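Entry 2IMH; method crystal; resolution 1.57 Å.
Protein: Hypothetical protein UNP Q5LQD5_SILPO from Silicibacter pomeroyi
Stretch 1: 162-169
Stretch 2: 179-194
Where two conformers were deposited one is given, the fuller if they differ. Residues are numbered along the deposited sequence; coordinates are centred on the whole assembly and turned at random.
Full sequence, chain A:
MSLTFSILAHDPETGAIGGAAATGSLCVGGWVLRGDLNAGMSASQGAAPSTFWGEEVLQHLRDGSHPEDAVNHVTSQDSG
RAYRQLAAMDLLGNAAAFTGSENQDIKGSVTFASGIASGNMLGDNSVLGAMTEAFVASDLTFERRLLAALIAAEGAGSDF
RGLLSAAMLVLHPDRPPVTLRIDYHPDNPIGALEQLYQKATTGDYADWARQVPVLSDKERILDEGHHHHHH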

# COMPACT_ATOMS: atom_id res chain seq x y z
N GLY A 162 -18.43 2.66 7.50
CA GLY A 162 -17.37 3.44 8.14
C GLY A 162 -16.05 2.67 8.09
O GLY A 162 -16.03 1.46 7.86
N LEU A 163 -14.95 3.37 8.29
CA LEU A 163 -13.64 2.74 8.32
C LEU A 163 -13.10 2.75 9.75
O LEU A 163 -13.36 3.69 10.50
N LEU A 164 -12.32 1.72 10.10
CA LEU A 164 -11.72 1.62 11.43
C LEU A 164 -10.19 1.60 11.40
O LEU A 164 -9.55 1.86 12.43
N SER A 165 -9.60 1.29 10.24
CA SER A 165 -8.12 1.30 10.14
C SER A 165 -7.63 1.79 8.77
O SER A 165 -8.34 1.69 7.76
N ALA A 166 -6.42 2.33 8.75
CA ALA A 166 -5.82 2.82 7.51
C ALA A 166 -4.32 2.65 7.64
O ALA A 166 -3.78 2.62 8.76
N ALA A 167 -3.64 2.51 6.50
CA ALA A 167 -2.19 2.39 6.51
C ALA A 167 -1.57 2.84 5.20
O ALA A 167 -2.24 2.89 4.15
N MSE A 168 -0.26 3.09 5.27
CA MSE A 168 0.54 3.40 4.09
C MSE A 168 1.88 2.72 4.25
O MSE A 168 2.36 2.53 5.38
N LEU A 169 2.47 2.35 3.12
CA LEU A 169 3.79 1.75 3.12
C LEU A 169 4.51 2.30 1.90
O LEU A 169 4.01 2.15 0.78
N THR A 179 6.54 3.17 7.07
CA THR A 179 5.42 2.28 7.36
C THR A 179 4.58 2.99 8.44
O THR A 179 5.05 3.22 9.55
N LEU A 180 3.35 3.36 8.07
CA LEU A 180 2.49 4.18 8.92
C LEU A 180 1.17 3.47 9.07
O LEU A 180 0.46 3.23 8.07
N ARG A 181 0.84 3.12 10.31
CA ARG A 181 -0.36 2.34 10.59
C ARG A 181 -1.24 2.98 11.64
O ARG A 181 -0.77 3.37 12.71
N ILE A 182 -2.52 3.12 11.28
CA ILE A 182 -3.58 3.37 12.24
C ILE A 182 -4.38 2.08 12.31
O ILE A 182 -5.16 1.77 11.41
N ASP A 183 -4.14 1.29 13.36
CA ASP A 183 -4.73 -0.07 13.41
C ASP A 183 -6.16 -0.05 13.94
O ASP A 183 -6.92 -1.01 13.74
N TYR A 184 -6.51 1.03 14.62
CA TYR A 184 -7.90 1.28 15.04
C TYR A 184 -8.10 2.76 15.32
O TYR A 184 -7.29 3.40 16.02
N HIS A 185 -9.17 3.32 14.76
CA HIS A 185 -9.63 4.65 15.16
C HIS A 185 -11.15 4.60 15.06
O HIS A 185 -11.66 4.07 14.08
N PRO A 186 -11.86 5.13 16.08
CA PRO A 186 -13.32 4.98 16.16
C PRO A 186 -14.11 5.65 15.04
O PRO A 186 -15.22 5.19 14.70
N ASP A 187 -13.57 6.70 14.42
CA ASP A 187 -14.37 7.42 13.42
C ASP A 187 -13.64 7.97 12.21
O ASP A 187 -14.28 8.29 11.22
N ASN A 188 -12.31 8.11 12.27
CA ASN A 188 -11.58 8.69 11.13
C ASN A 188 -10.12 8.23 11.03
O ASN A 188 -9.19 9.03 11.26
N PRO A 189 -9.91 6.96 10.67
CA PRO A 189 -8.55 6.44 10.58
C PRO A 189 -7.76 7.14 9.46
O PRO A 189 -6.56 7.32 9.61
N ILE A 190 -8.41 7.54 8.38
CA ILE A 190 -7.64 8.21 7.30
C ILE A 190 -7.08 9.55 7.79
O ILE A 190 -5.91 9.87 7.53
N GLY A 191 -7.90 10.31 8.51
CA GLY A 191 -7.47 11.60 9.08
C GLY A 191 -6.31 11.39 10.03
O GLY A 191 -5.32 12.18 10.04
N ALA A 192 -6.41 10.34 10.83
CA ALA A 192 -5.37 10.05 11.81
C ALA A 192 -4.07 9.65 11.10
O ALA A 192 -2.97 9.99 11.56
N LEU A 193 -4.22 8.92 9.99
CA LEU A 193 -3.08 8.58 9.14
C LEU A 193 -2.39 9.82 8.60
O LEU A 193 -1.17 9.89 8.62
N GLU A 194 -3.16 10.78 8.10
CA GLU A 194 -2.55 12.00 7.58
C GLU A 194 -1.76 12.73 8.68
O GLU A 194 -0.65 13.22 8.45

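Strand 165-169 pairs antiparallel with strand 179-182, and the chain then turns back so that helix 189-194 packs its apolar side chains over one face of this ladder. The backbone sets the register: Ala 166 N donates to Ile 182 O (3.0 Å) and Met 168 N to Leu 180 O (2.9 Å), each pair closed by a return bond; as in any extended strand, side chains alternate between the two faces. Ala 166, Met 168, Leu 180 and Ile 182 share the face that the helix covers. Ala 166 lies directly under the helix: its CB is 3.8 Å from Pro 189 O, 4.1 Å from Pro 189 CB and 3.9 Å from Leu 193 CD2. Leu 193 (chi1 t, chi2 p) points toward the strand, and its CD2 also lies 4.4 Å from CE of Met 168, a selenomethionine with chi1 and chi2 t and chi3 m. Before the strand, Leu 163 (m, t) extends the apolar patch, with CB 3.7 Å from Pro 189 CG and CD1 3.6 Å from Ile 190 CD1. Leu 164, also m, t, brings CD2 to 4.0 Å from CE1 of Tyr 184 (chi1 t), meeting the ring obliquely.

On the other face, Ala 167 CB touches Arg 181 CG at 3.8 Å, and Leu 169 CD1 reaches Thr 179 CB at 3.8 Å. Arg 181 turns its charge to its own stretch, forming a salt bridge from NH2 to Asp 183 OD2 (2.8 Å), while its NE donates to Asp 183 OD1 (2.9 Å). Asn 188 caps the helix, its OD1 accepting from Gly 191 N at 3.0 Å.

Waters bridge the margins: water 1 lies 2.7 Å from Leu 163 O and 2.9 Å from Pro 186 O, linking the two stretches, and water 4 joins Met 168 O (2.9 Å) to Thr 179 OG1 (2.7 Å).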

# COMPACT_ATOMS: atom_id res chain seq x y z
CB LEU A 163 -12.68 3.51 7.41
CG LEU A 163 -13.03 3.52 5.91
CD1 LEU A 163 -12.20 4.53 5.15
CD2 LEU A 163 -12.86 2.14 5.30
CB LEU A 164 -12.22 0.39 12.20
CG LEU A 164 -13.70 0.37 12.61
CD1 LEU A 164 -13.97 -0.94 13.37
CD2 LEU A 164 -14.04 1.63 13.46
CB SER A 165 -7.53 -0.07 10.47
OG SER A 165 -7.86 -1.05 9.48
CB ALA A 166 -6.16 4.30 7.29
CB ALA A 167 -1.78 0.96 6.79
CB MSE A 168 0.74 4.91 3.94
CG MSE A 168 1.31 5.33 2.59
SE MSE A 168 1.06 7.25 2.23
CE MSE A 168 -0.88 7.20 2.23
CB LEU A 169 3.67 0.23 3.02
CG LEU A 169 5.01 -0.52 2.89
CD1 LEU A 169 5.79 -0.33 4.20
CD2 LEU A 169 4.83 -2.01 2.56
CB THR A 179 5.87 0.87 7.84
OG1 THR A 179 4.77 0.24 8.48
CG2 THR A 179 7.03 0.95 8.86
CB LEU A 180 2.26 5.56 8.29
CG LEU A 180 3.55 6.33 7.97
CD1 LEU A 180 3.25 7.64 7.23
CD2 LEU A 180 4.42 6.54 9.20
CB ARG A 181 0.01 0.91 11.00
CG ARG A 181 0.37 0.06 9.77
CD ARG A 181 0.92 -1.28 10.13
NE ARG A 181 0.08 -2.02 11.08
CZ ARG A 181 0.39 -3.25 11.49
NH1 ARG A 181 1.47 -3.85 11.00
NH2 ARG A 181 -0.38 -3.88 12.37
CB ILE A 182 -4.50 4.54 11.79
CG1 ILE A 182 -3.69 5.82 11.48
CG2 ILE A 182 -5.60 4.81 12.83
CD1 ILE A 182 -2.91 6.39 12.67
CB ASP A 183 -3.85 -1.00 14.26
CG ASP A 183 -2.65 -1.54 13.50
OD1 ASP A 183 -2.48 -1.24 12.28
OD2 ASP A 183 -1.84 -2.25 14.14
CB TYR A 184 -8.26 0.46 16.29
CG TYR A 184 -9.57 0.92 16.89
CD1 TYR A 184 -10.80 0.51 16.35
CD2 TYR A 184 -9.59 1.80 17.99
CE1 TYR A 184 -12.00 0.95 16.89
CE2 TYR A 184 -10.80 2.25 18.53
CZ TYR A 184 -12.00 1.82 17.97
OH TYR A 184 -13.20 2.24 18.50
CB HIS A 185 -9.07 5.74 14.23
CG HIS A 185 -9.32 7.14 14.72
ND1 HIS A 185 -10.51 7.80 14.51
CD2 HIS A 185 -8.52 8.00 15.40
CE1 HIS A 185 -10.44 9.01 15.05
NE2 HIS A 185 -9.24 9.15 15.60
CB PRO A 186 -13.67 5.59 17.53
CG PRO A 186 -12.55 6.51 17.85
CD PRO A 186 -11.32 5.87 17.23
CB ASP A 187 -15.11 8.56 14.10
CG ASP A 187 -14.17 9.53 14.74
OD1 ASP A 187 -13.61 10.36 14.00
OD2 ASP A 187 -13.96 9.43 15.98
CB ASN A 188 -11.66 10.22 11.16
CG ASN A 188 -11.15 10.87 9.86
OD1 ASN A 188 -10.86 10.18 8.87
ND2 ASN A 188 -11.04 12.19 9.87
CB PRO A 189 -8.76 4.94 10.33
CG PRO A 189 -10.09 4.86 9.65
CD PRO A 189 -10.90 5.93 10.33
CB ILE A 190 -8.44 8.37 5.99
CG1 ILE A 190 -8.90 7.01 5.46
CG2 ILE A 190 -7.57 9.11 4.97
CD1 ILE A 190 -9.80 7.09 4.22
CB ALA A 192 -5.82 8.98 12.78
CB LEU A 193 -3.49 7.68 7.98
CG LEU A 193 -2.35 7.09 7.13
CD1 LEU A 193 -1.36 6.28 7.95
CD2 LEU A 193 -2.97 6.23 6.00
CB GLU A 194 -3.59 12.93 6.95
CG GLU A 194 -2.91 14.09 6.21
CD GLU A 194 -3.88 15.10 5.60
OE1 GLU A 194 -4.56 14.78 4.60
OE2 GLU A 194 -3.91 16.24 6.10
O HOH W 1 -15.51 4.29 11.97
O HOH W 2 -14.79 6.18 9.49
O HOH W 3 -3.35 -0.32 9.85
O HOH W 4 2.59 0.07 6.93